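Local structure of cystathionine gamma-synthase (Xanthomonas oryzae pv. oryzae KACC 10331, 6LGO) at residues 149-154 and 180-185; 281-286 and 311-316; 114-119 and 355-360. The protein probably works as a pyridoxal 5'-phosphate-dependent enzyme of the trans-sulfuration family, with likely cystathionine gamma-synthase and perhaps gamma-lyase activity. The protein carries 1 engineered substitution. All coordinates share one frame; numbering follows the deposited sequence.

Interaction 1 of 3, residues 149-154 and 180-185. With EBO ((2~{S})-2-azanyl-4-[(3~{S})-3-[(~{E})-[2-methyl-3-oxidanyl-5-(phosphonomethyl)pyridin-4-yl]methylideneamino]-4-oxidanyl-4-oxidanylidene-butyl]sulfanyl-butanoic acid), chain E.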
loop_
_atom_site.group_PDB
_atom_site.type_symbol
_atom_site.label_atom_id
_atom_site.label_comp_id
_atom_site.label_asym_id
_atom_site.label_seq_id
_atom_site.Cartn_x
_atom_site.Cartn_y
_atom_site.Cartn_z
ATOM N N PRO A 149 10.593 -25.106 -36.005
ATOM C CA PRO A 149 10.707 -24.527 -34.662
ATOM C C PRO A 149 9.590 -25.009 -33.724
ATOM O O PRO A 149 8.530 -25.306 -34.180
ATOM C CB PRO A 149 10.543 -23.023 -34.939
ATOM C CG PRO A 149 9.606 -22.993 -36.155
ATOM C CD PRO A 149 10.100 -24.133 -37.005
ATOM N N LYS A 150 9.828 -24.990 -32.417
ATOM C CA LYS A 150 8.825 -25.384 -31.416
ATOM C C LYS A 150 7.911 -24.191 -31.160
ATOM O O LYS A 150 6.746 -24.410 -30.946
ATOM C CB LYS A 150 9.563 -25.866 -30.185
ATOM C CG LYS A 150 8.660 -26.208 -29.023
ATOM C CD LYS A 150 7.819 -27.429 -29.210
ATOM C CE LYS A 150 7.231 -27.905 -27.889
ATOM N NZ LYS A 150 7.460 -29.360 -27.718
ATOM N N LEU A 151 8.431 -22.973 -31.325
ATOM C CA LEU A 151 7.801 -21.713 -30.882
ATOM C C LEU A 151 8.257 -20.578 -31.764
ATOM O O LEU A 151 9.450 -20.459 -32.054
ATOM C CB LEU A 151 8.192 -21.432 -29.435
ATOM C CG LEU A 151 7.544 -20.201 -28.779
ATOM C CD1 LEU A 151 6.011 -20.335 -28.643
ATOM C CD2 LEU A 151 8.162 -19.972 -27.404
ATOM N N VAL A 152 7.286 -19.777 -32.164
ATOM C CA VAL A 152 7.479 -18.503 -32.896
ATOM C C VAL A 152 6.894 -17.393 -32.005
ATOM O O VAL A 152 5.672 -17.489 -31.613
ATOM C CB VAL A 152 6.730 -18.513 -34.231
ATOM C CG1 VAL A 152 6.806 -17.141 -34.901
ATOM C CG2 VAL A 152 7.220 -19.623 -35.144
ATOM N N LEU A 153 7.692 -16.357 -31.747
ATOM C CA LEU A 153 7.205 -15.175 -31.005
ATOM C C LEU A 153 7.002 -14.027 -31.995
ATOM O O LEU A 153 7.926 -13.745 -32.764
ATOM C CB LEU A 153 8.224 -14.828 -29.912
ATOM C CG LEU A 153 7.857 -13.621 -29.067
ATOM C CD1 LEU A 153 8.311 -13.829 -27.649
ATOM C CD2 LEU A 153 8.487 -12.401 -29.610
ATOM N N ILE A 154 5.838 -13.395 -31.937
ATOM C CA ILE A 154 5.494 -12.201 -32.748
ATOM C C ILE A 154 5.413 -11.019 -31.789
ATOM O O ILE A 154 4.773 -11.151 -30.764
ATOM C CB ILE A 154 4.164 -12.426 -33.449
ATOM C CG1 ILE A 154 4.193 -13.689 -34.301
ATOM C CG2 ILE A 154 3.690 -11.197 -34.186
ATOM C CD1 ILE A 154 2.836 -14.188 -34.676
ATOM N N LEU A 180 4.132 -23.730 -31.967
ATOM C CA LEU A 180 3.302 -22.872 -31.101
ATOM C C LEU A 180 3.642 -21.434 -31.457
ATOM O O LEU A 180 4.762 -21.202 -31.925
ATOM C CB LEU A 180 3.570 -23.175 -29.614
ATOM C CG LEU A 180 3.119 -24.578 -29.141
ATOM C CD1 LEU A 180 3.603 -24.817 -27.741
ATOM C CD2 LEU A 180 1.573 -24.802 -29.255
ATOM N N THR A 181 2.680 -20.538 -31.270
ATOM C CA THR A 181 2.833 -19.077 -31.432
ATOM C C THR A 181 2.564 -18.355 -30.112
ATOM O O THR A 181 1.604 -18.706 -29.427
ATOM C CB THR A 181 1.908 -18.473 -32.493
ATOM O OG1 THR A 181 0.618 -19.028 -32.303
ATOM C CG2 THR A 181 2.394 -18.762 -33.884
ATOM N N VAL A 182 3.392 -17.349 -29.844
ATOM C CA VAL A 182 3.187 -16.423 -28.721
ATOM C C VAL A 182 3.307 -15.011 -29.253
ATOM O O VAL A 182 4.310 -14.709 -29.971
ATOM C CB VAL A 182 4.169 -16.680 -27.583
ATOM C CG1 VAL A 182 5.623 -16.499 -27.987
ATOM C CG2 VAL A 182 3.829 -15.751 -26.422
ATOM N N VAL A 183 2.360 -14.157 -28.862
ATOM C CA VAL A 183 2.342 -12.755 -29.354
ATOM C C VAL A 183 2.509 -11.839 -28.128
ATOM O O VAL A 183 1.680 -11.839 -27.170
ATOM C CB VAL A 183 1.043 -12.406 -30.103
ATOM C CG1 VAL A 183 1.120 -11.011 -30.663
ATOM C CG2 VAL A 183 0.697 -13.369 -31.217
ATOM N N ASP A 184 3.509 -10.992 -28.204
ATOM C CA ASP A 184 3.678 -9.886 -27.250
ATOM C C ASP A 184 2.761 -8.759 -27.729
ATOM O O ASP A 184 3.069 -8.069 -28.674
ATOM C CB ASP A 184 5.150 -9.513 -27.161
ATOM C CG ASP A 184 5.477 -8.448 -26.146
ATOM O OD1 ASP A 184 4.516 -7.749 -25.759
ATOM O OD2 ASP A 184 6.714 -8.302 -25.818
ATOM N N ASN A 185 1.698 -8.549 -26.970
ATOM C CA ASN A 185 0.602 -7.620 -27.277
ATOM C C ASN A 185 0.737 -6.374 -26.390
ATOM O O ASN A 185 -0.282 -5.711 -26.170
ATOM C CB ASN A 185 -0.733 -8.326 -27.106
ATOM C CG ASN A 185 -1.893 -7.582 -27.740
ATOM O OD1 ASN A 185 -3.028 -7.813 -27.309
ATOM N ND2 ASN A 185 -1.638 -6.779 -28.756
HETATM O O6 EBO E . 10.461 -0.036 -24.447
HETATM C C15 EBO E . 10.335 0.267 -23.207
HETATM O O5 EBO E . 10.308 1.418 -22.757
HETATM C C8 EBO E . 10.234 -0.720 -22.112
HETATM C C9 EBO E . 11.359 -0.668 -20.992
HETATM C C10 EBO E . 12.744 -0.070 -21.427
HETATM S S EBO E . 13.661 -0.205 -19.992
HETATM C C11 EBO E . 15.184 -0.407 -20.781
HETATM C C12 EBO E . 16.261 -0.108 -19.801
HETATM C C13 EBO E . 16.585 -1.086 -18.706
HETATM C C14 EBO E . 16.907 -2.474 -19.155
HETATM O O4 EBO E . 15.993 -3.243 -19.427
HETATM O O3 EBO E . 18.039 -2.929 -19.201
HETATM N N2 EBO E . 17.699 -0.374 -18.092
HETATM N N1 EBO E . 9.800 -2.012 -22.727
HETATM C C7 EBO E . 9.463 -3.040 -22.100
HETATM C C3 EBO E . 8.871 -4.218 -22.728
HETATM C C2 EBO E . 8.338 -4.102 -24.044
HETATM O O7 EBO E . 8.399 -2.940 -24.784
HETATM C C4 EBO E . 8.754 -5.496 -21.964
HETATM C C6 EBO E . 9.057 -5.849 -20.487
HETATM P P EBO E . 8.858 -5.139 -18.744
HETATM O O2 EBO E . 7.739 -4.987 -17.773
HETATM O O1 EBO E . 9.704 -6.153 -17.867
HETATM O O EBO E . 9.719 -3.852 -18.489
HETATM C C5 EBO E . 8.208 -6.522 -22.870
HETATM N N EBO E . 7.692 -6.461 -24.128
HETATM C C1 EBO E . 7.781 -5.276 -24.714
HETATM C C EBO E . 7.249 -4.956 -26.053
#

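Interaction 2 of 3, residues 281-286 and 311-316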
loop_
_atom_site.group_PDB
_atom_site.type_symbol
_atom_site.label_atom_id
_atom_site.label_comp_id
_atom_site.label_asym_id
_atom_site.label_seq_id
_atom_site.Cartn_x
_atom_site.Cartn_y
_atom_site.Cartn_z
ATOM N N ALA A 281 8.310 20.164 -42.045
ATOM C CA ALA A 281 9.597 20.347 -42.762
ATOM C C ALA A 281 10.748 19.783 -41.934
ATOM O O ALA A 281 11.719 19.308 -42.549
ATOM C CB ALA A 281 9.816 21.815 -43.082
ATOM N N MET A 282 10.656 19.796 -40.599
ATOM C CA MET A 282 11.767 19.308 -39.746
ATOM C C MET A 282 11.685 17.787 -39.567
ATOM O O MET A 282 12.627 17.208 -38.998
ATOM C CB MET A 282 11.763 19.985 -38.369
ATOM C CG MET A 282 12.320 21.409 -38.389
ATOM S SD MET A 282 13.965 21.509 -39.183
ATOM C CE MET A 282 15.021 20.413 -38.225
ATOM N N VAL A 283 10.622 17.140 -40.049
ATOM C CA VAL A 283 10.435 15.690 -39.814
ATOM C C VAL A 283 10.639 14.955 -41.131
ATOM O O VAL A 283 9.819 15.100 -42.039
ATOM C CB VAL A 283 9.089 15.349 -39.129
ATOM C CG1 VAL A 283 8.959 13.853 -38.925
ATOM C CG2 VAL A 283 8.908 16.076 -37.795
ATOM N N ASN A 284 11.673 14.146 -41.121
ATOM C CA ASN A 284 12.141 13.262 -42.200
ATOM C C ASN A 284 11.178 12.055 -42.347
ATOM O O ASN A 284 10.771 11.755 -43.432
ATOM C CB ASN A 284 13.617 12.913 -41.908
ATOM C CG ASN A 284 14.228 12.112 -43.030
ATOM O OD1 ASN A 284 14.347 12.657 -44.127
ATOM N ND2 ASN A 284 14.554 10.839 -42.792
ATOM N N GLN A 285 10.892 11.301 -41.293
ATOM C CA GLN A 285 10.011 10.093 -41.355
ATOM C C GLN A 285 9.245 9.985 -40.018
ATOM O O GLN A 285 9.811 10.286 -38.946
ATOM C CB GLN A 285 10.864 8.864 -41.765
ATOM C CG GLN A 285 10.071 7.646 -42.258
ATOM C CD GLN A 285 9.255 7.861 -43.516
ATOM O OE1 GLN A 285 9.805 7.845 -44.615
ATOM N NE2 GLN A 285 7.954 8.129 -43.383
ATOM N N VAL A 286 7.955 9.685 -40.090
ATOM C CA VAL A 286 7.103 9.234 -38.964
ATOM C C VAL A 286 6.781 7.777 -39.172
ATOM O O VAL A 286 6.354 7.418 -40.266
ATOM C CB VAL A 286 5.793 10.018 -38.906
ATOM C CG1 VAL A 286 5.034 9.732 -37.595
ATOM C CG2 VAL A 286 6.144 11.477 -39.057
ATOM N N MET A 311 4.406 6.076 -31.355
ATOM C CA MET A 311 4.949 6.431 -32.681
ATOM C C MET A 311 6.401 6.847 -32.518
ATOM O O MET A 311 6.846 7.316 -31.403
ATOM C CB MET A 311 4.165 7.578 -33.345
ATOM C CG MET A 311 4.224 8.872 -32.569
ATOM S SD MET A 311 3.220 10.161 -33.461
ATOM C CE MET A 311 1.575 9.580 -33.119
ATOM N N SER A 312 7.139 6.722 -33.592
ATOM C CA SER A 312 8.533 7.215 -33.598
ATOM C C SER A 312 8.797 7.989 -34.886
ATOM O O SER A 312 7.881 8.115 -35.739
ATOM C CB SER A 312 9.471 6.085 -33.228
ATOM O OG SER A 312 9.392 5.143 -34.240
ATOM N N PHE A 313 9.836 8.792 -34.844
ATOM C CA PHE A 313 10.104 9.784 -35.892
ATOM C C PHE A 313 11.600 10.105 -35.906
ATOM O O PHE A 313 12.266 9.806 -34.949
ATOM C CB PHE A 313 9.179 11.002 -35.770
ATOM C CG PHE A 313 9.509 11.874 -34.603
ATOM C CD1 PHE A 313 9.035 11.559 -33.342
ATOM C CD2 PHE A 313 10.341 12.949 -34.757
ATOM C CE1 PHE A 313 9.306 12.354 -32.259
ATOM C CE2 PHE A 313 10.621 13.741 -33.661
ATOM C CZ PHE A 313 10.106 13.440 -32.423
ATOM N N GLU A 314 12.060 10.618 -37.054
ATOM C CA GLU A 314 13.454 10.999 -37.383
ATOM C C GLU A 314 13.353 12.480 -37.762
ATOM O O GLU A 314 12.532 12.857 -38.585
ATOM C CB GLU A 314 14.048 10.115 -38.480
ATOM C CG GLU A 314 15.162 9.135 -38.074
ATOM C CD GLU A 314 15.009 7.686 -38.616
ATOM O OE1 GLU A 314 15.838 6.840 -38.254
ATOM O OE2 GLU A 314 14.072 7.364 -39.399
ATOM N N LEU A 315 14.109 13.299 -37.067
ATOM C CA LEU A 315 14.284 14.739 -37.318
ATOM C C LEU A 315 15.334 14.935 -38.426
ATOM O O LEU A 315 16.251 14.115 -38.522
ATOM C CB LEU A 315 14.782 15.293 -35.989
ATOM C CG LEU A 315 13.890 16.258 -35.245
ATOM C CD1 LEU A 315 12.448 16.166 -35.634
ATOM C CD2 LEU A 315 14.094 16.111 -33.774
ATOM N N GLU A 316 15.196 15.974 -39.248
ATOM C CA GLU A 316 16.287 16.582 -40.074
ATOM C C GLU A 316 17.302 17.142 -39.077
ATOM O O GLU A 316 16.821 17.579 -38.008
ATOM C CB GLU A 316 15.664 17.723 -40.900
ATOM C CG GLU A 316 15.503 17.536 -42.402
ATOM C CD GLU A 316 15.358 16.177 -43.060
ATOM O OE1 GLU A 316 14.217 15.731 -43.406
ATOM O OE2 GLU A 316 16.418 15.649 -43.331
#

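Interaction 3 of 3, residues 114-119 and 355-360. With EBO ((2~{S})-2-azanyl-4-[(3~{S})-3-[(~{E})-[2-methyl-3-oxidanyl-5-(phosphonomethyl)pyridin-4-yl]methylideneamino]-4-oxidanyl-4-oxidanylidene-butyl]sulfanyl-butanoic acid), chain E.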
loop_
_atom_site.group_PDB
_atom_site.type_symbol
_atom_site.label_atom_id
_atom_site.label_comp_id
_atom_site.label_asym_id
_atom_site.label_seq_id
_atom_site.Cartn_x
_atom_site.Cartn_y
_atom_site.Cartn_z
ATOM N N GLY A 114 15.224 -5.567 -24.776
ATOM C CA GLY A 114 15.282 -6.500 -23.628
ATOM C C GLY A 114 14.873 -7.911 -24.023
ATOM O O GLY A 114 15.436 -8.898 -23.504
ATOM N N SER A 115 13.989 -8.044 -24.991
ATOM C CA SER A 115 13.640 -9.378 -25.539
ATOM C C SER A 115 14.882 -9.895 -26.280
ATOM O O SER A 115 15.321 -11.031 -26.020
ATOM C CB SER A 115 12.356 -9.318 -26.377
ATOM O OG SER A 115 11.229 -8.808 -25.605
ATOM N N TRP A 116 15.438 -9.109 -27.203
ATOM C CA TRP A 116 16.700 -9.453 -27.927
ATOM C C TRP A 116 17.709 -9.915 -26.850
ATOM O O TRP A 116 18.248 -11.000 -26.997
ATOM C CB TRP A 116 17.206 -8.299 -28.830
ATOM C CG TRP A 116 18.489 -8.588 -29.556
ATOM C CD1 TRP A 116 18.562 -9.019 -30.842
ATOM C CD2 TRP A 116 19.844 -8.555 -29.047
ATOM N NE1 TRP A 116 19.850 -9.274 -31.163
ATOM C CE2 TRP A 116 20.671 -8.984 -30.103
ATOM C CE3 TRP A 116 20.452 -8.261 -27.811
ATOM C CZ2 TRP A 116 22.068 -9.104 -29.967
ATOM C CZ3 TRP A 116 21.829 -8.346 -27.660
ATOM C CH2 TRP A 116 22.632 -8.766 -28.739
ATOM N N ARG A 117 17.880 -9.183 -25.743
ATOM C CA ARG A 117 18.971 -9.493 -24.776
ATOM C C ARG A 117 18.762 -10.904 -24.188
ATOM O O ARG A 117 19.706 -11.684 -24.080
ATOM C CB ARG A 117 18.997 -8.466 -23.666
ATOM C CG ARG A 117 20.024 -8.774 -22.591
ATOM C CD ARG A 117 19.931 -7.683 -21.562
ATOM N NE ARG A 117 18.548 -7.392 -21.126
ATOM C CZ ARG A 117 18.147 -6.205 -20.691
ATOM N NH1 ARG A 117 19.040 -5.233 -20.572
ATOM N NH2 ARG A 117 16.884 -5.988 -20.373
ATOM N N LEU A 118 17.526 -11.214 -23.836
ATOM C CA LEU A 118 17.186 -12.472 -23.170
ATOM C C LEU A 118 17.307 -13.602 -24.188
ATOM O O LEU A 118 17.941 -14.657 -23.835
ATOM C CB LEU A 118 15.765 -12.389 -22.596
ATOM C CG LEU A 118 15.337 -13.628 -21.802
ATOM C CD1 LEU A 118 16.364 -13.980 -20.747
ATOM C CD2 LEU A 118 13.997 -13.461 -21.164
ATOM N N PHE A 119 16.690 -13.449 -25.362
ATOM C CA PHE A 119 16.808 -14.492 -26.414
ATOM C C PHE A 119 18.301 -14.855 -26.602
ATOM O O PHE A 119 18.625 -16.013 -26.644
ATOM C CB PHE A 119 16.166 -14.114 -27.756
ATOM C CG PHE A 119 14.735 -13.696 -27.685
ATOM C CD1 PHE A 119 13.841 -14.317 -26.811
ATOM C CD2 PHE A 119 14.287 -12.666 -28.473
ATOM C CE1 PHE A 119 12.519 -13.897 -26.732
ATOM C CE2 PHE A 119 12.966 -12.253 -28.419
ATOM C CZ PHE A 119 12.073 -12.871 -27.567
ATOM N N ALA A 355 20.489 -2.194 -24.871
ATOM C CA ALA A 355 20.810 -3.620 -24.597
ATOM C C ALA A 355 21.218 -4.333 -25.913
ATOM O O ALA A 355 22.024 -5.272 -25.870
ATOM C CB ALA A 355 19.614 -4.275 -23.923
ATOM N N MET A 356 20.780 -3.851 -27.080
ATOM C CA MET A 356 21.154 -4.482 -28.376
ATOM C C MET A 356 22.577 -4.028 -28.723
ATOM O O MET A 356 22.994 -2.938 -28.269
ATOM C CB MET A 356 20.175 -4.116 -29.495
ATOM C CG MET A 356 18.816 -4.769 -29.353
ATOM S SD MET A 356 17.556 -4.136 -30.505
ATOM C CE MET A 356 17.746 -5.171 -31.957
ATOM N N THR A 357 23.341 -4.854 -29.437
ATOM C CA THR A 357 24.592 -4.400 -30.132
ATOM C C THR A 357 24.194 -3.371 -31.226
ATOM O O THR A 357 23.005 -3.466 -31.742
ATOM C CB THR A 357 25.345 -5.584 -30.761
ATOM O OG1 THR A 357 24.469 -6.048 -31.810
ATOM C CG2 THR A 357 25.774 -6.644 -29.742
ATOM N N ALA A 358 25.097 -2.455 -31.585
ATOM C CA ALA A 358 24.972 -1.589 -32.781
ATOM C C ALA A 358 24.573 -2.450 -34.010
ATOM O O ALA A 358 23.687 -2.024 -34.768
ATOM C CB ALA A 358 26.246 -0.738 -32.997
ATOM N N GLU A 359 25.122 -3.645 -34.182
ATOM C CA GLU A 359 24.863 -4.518 -35.376
ATOM C C GLU A 359 23.356 -4.937 -35.402
ATOM O O GLU A 359 22.650 -4.794 -36.452
ATOM C CB GLU A 359 25.910 -5.657 -35.289
ATOM C CG GLU A 359 26.010 -6.553 -36.526
ATOM C CD GLU A 359 26.677 -7.949 -36.427
ATOM O OE1 GLU A 359 26.487 -8.752 -37.379
ATOM O OE2 GLU A 359 27.387 -8.264 -35.425
ATOM N N ALA A 360 22.819 -5.393 -34.258
ATOM C CA ALA A 360 21.397 -5.824 -34.103
ATOM C C ALA A 360 20.436 -4.625 -34.332
ATOM O O ALA A 360 19.374 -4.802 -34.978
ATOM C CB ALA A 360 21.209 -6.521 -32.757
HETATM O O6 EBO E . 10.461 -0.036 -24.447
HETATM C C15 EBO E . 10.335 0.267 -23.207
HETATM O O5 EBO E . 10.308 1.418 -22.757
HETATM C C8 EBO E . 10.234 -0.720 -22.112
HETATM C C9 EBO E . 11.359 -0.668 -20.992
HETATM C C10 EBO E . 12.744 -0.070 -21.427
HETATM S S EBO E . 13.661 -0.205 -19.992
HETATM C C11 EBO E . 15.184 -0.407 -20.781
HETATM C C12 EBO E . 16.261 -0.108 -19.801
HETATM C C13 EBO E . 16.585 -1.086 -18.706
HETATM C C14 EBO E . 16.907 -2.474 -19.155
HETATM O O4 EBO E . 15.993 -3.243 -19.427
HETATM O O3 EBO E . 18.039 -2.929 -19.201
HETATM N N2 EBO E . 17.699 -0.374 -18.092
HETATM N N1 EBO E . 9.800 -2.012 -22.727
HETATM C C7 EBO E . 9.463 -3.040 -22.100
HETATM C C3 EBO E . 8.871 -4.218 -22.728
HETATM C C2 EBO E . 8.338 -4.102 -24.044
HETATM O O7 EBO E . 8.399 -2.940 -24.784
HETATM C C4 EBO E . 8.754 -5.496 -21.964
HETATM C C6 EBO E . 9.057 -5.849 -20.487
HETATM P P EBO E . 8.858 -5.139 -18.744
HETATM O O2 EBO E . 7.739 -4.987 -17.773
HETATM O O1 EBO E . 9.704 -6.153 -17.867
HETATM O O EBO E . 9.719 -3.852 -18.489
HETATM C C5 EBO E . 8.208 -6.522 -22.870
HETATM N N EBO E . 7.692 -6.461 -24.128
HETATM C C1 EBO E . 7.781 -5.276 -24.714
HETATM C C EBO E . 7.249 -4.956 -26.053
#

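Interaction 1 of 3, residues 149-154 and 180-185
L153 lies against V182 in the next strand, and one methyl of V182 meets most of its side chain. The CB of L153 is 3.6 Å from V182 CG1. L153 CG follows, 3.8 Å from V182 CG1. At the tip, L153 CD1 also touches V182 CG1 and then reaches F119 of helix 113-124. V182 is turned for this: its CG1 stands between the backbone N and the carbonyl carbon (chi1 61°), which aims that methyl at L153. L151, on the same face, adds its CD1, 3.9 Å from V182 CG1. On the other face I154 CD1 packs on V183 CG2, and helix 167-176 covers both residues.

Strands 151-155 and 180-184 are parallel neighbours joined through helix 167-176. This is a beta-alpha-beta unit of the seven-stranded sheet in the large domain of a fold-type I PLP enzyme. Five backbone hydrogen bonds tie the pair. They run from L180 N to K150 O, V152 N to L180 O, V182 N to V152 O, I154 N to V182 O and D184 N to I154 O. The last is 2.9 Å long between D184 N and I154 O, with the donor nearly in line with the carbonyl.

That bond lies at the end of the strand, where D184 stands. D184 CG is anti to the backbone N (chi1 -176°), and D184 OD2 lies 2.7 Å from the pyridine N of EBO, the PLP-cystathionine aldimine. This is the usual place of the aspartate facing the cofactor ring in this fold. The other oxygen, OD1, is hydrogen-bonded to T186 OG1.

Interaction 2 of 3, residues 281-286 and 311-316
M282 O is approached by several groups of residues 315-316. E316 N donates to M282 O at 2.9 Å, straight at the proton (166°) but tilted from the carbonyl plane. The CA of L315 adds a CH...O contact, 3.4 Å from M282 O. The methyl CD1 of L315 comes to 3.5 Å from the same M282 O.

Further along, the two strands are antiparallel, and their pairing is interrupted. N284 N donates to E314 O, a bent bond (139°). E314 N in turn donates to Q285 O at 3.0 Å, in the carbonyl plane. N284 and Q285 therefore both stand opposite E314, which is a classic beta bulge. It takes up the corner the chain turns at N284. Beyond it V286 and F313 form a non-hydrogen-bonded pair, as V283 and L315 do before it.

The apolar face carries V283, V286, F313 and L315. V283 CG2 touches L315 CD1 at 4.1 Å, and that CD1 also lies in plane at the edge of the F313 ring. V283 CG1 meets the F313 side at its CB. M282 is bent at chi2 and chi3, which curls M282 CE back to 3.4 Å from E316 O. E314 points to the opposite face, where its OE2 is hydrogen-bonded to Y287 OH.

Strand 283-287 is an outermost strand of the five-stranded sheet within this chain, in the C-terminal part of the enzyme. Strand 371-374 flanks 310-315 on its other side. Helix 259-277 packs on V283, V286 and M311, while helix 380-395 packs on M282, V283 and L315. The F313 ring meets F325 edge to face.

Interaction 3 of 3, residues 114-119 and 355-360
W116 and A355 bury the most surface here, and M356 follows A355 and packs beside the indole. The W116 side chain leaves helix 113-124 with CG anti to the backbone N (chi1 179°), which carries the indole out toward residues 355-360. M356 and A360 both come over one face of the indole. The CA of M356 sits over the six-membered ring of W116, 4.2 Å from its centroid, as a CH-pi contact. M356 CG lies over the rim of the same face, 3.8 Å from W116 CG. The sulfur of M356 stands obliquely to the five-membered ring of W116, a Met-aromatic contact 5.1 Å from SD to the ring centroid. A360 CB comes over the rim too, 3.5 Å from W116 NE1. T357 CG2 touches the far corner at CH2, and A355 O leans in obliquely near CZ3.

T357 is the N-cap of helix 358-364. Its OG1 accepts a straight hydrogen bond from A360 N, a capping bond at the start of the helix whose A360 methyl rests on the indole. The contact thus joins a helix packed on the PLP-binding sheet to a loop and helix start from the C-terminal part of the chain, the usual two-part build of fold-type I enzymes.

A355 also turns its CB to R117, 3.5 Å from R117 NH1. R117 is extended as far as CD and bends at chi3 (48°), bringing its guanidinium to the carboxylate of EBO that lies far from the PLP ring. The grip is two-pronged: R117 NH1 binds EBO O3 at 2.9 Å, and R117 NH2 binds EBO O4 at 3.0 Å, almost perfectly straight. R59 of the second subunit lies close by and also binds EBO.

Overall arrangement
Interaction 1 is the most buried and lies closest to the chain centre, with parallel strands held by a full ladder of backbone bonds. Interaction 2 is also strand pairing, but antiparallel, bulged and partly buried, in the other sheet. Its centre is about 31 Å from that of interaction 1, and the two do not touch. Interaction 3 relies on packing around an indole instead of backbone bonds across the segments. It touches interaction 1 through a residue of helix 113-124, and both contribute to the EBO site from different ends: 180-185 at the pyridine ring, 114-119 at the distal carboxylate. Interaction 2 makes no contact with EBO.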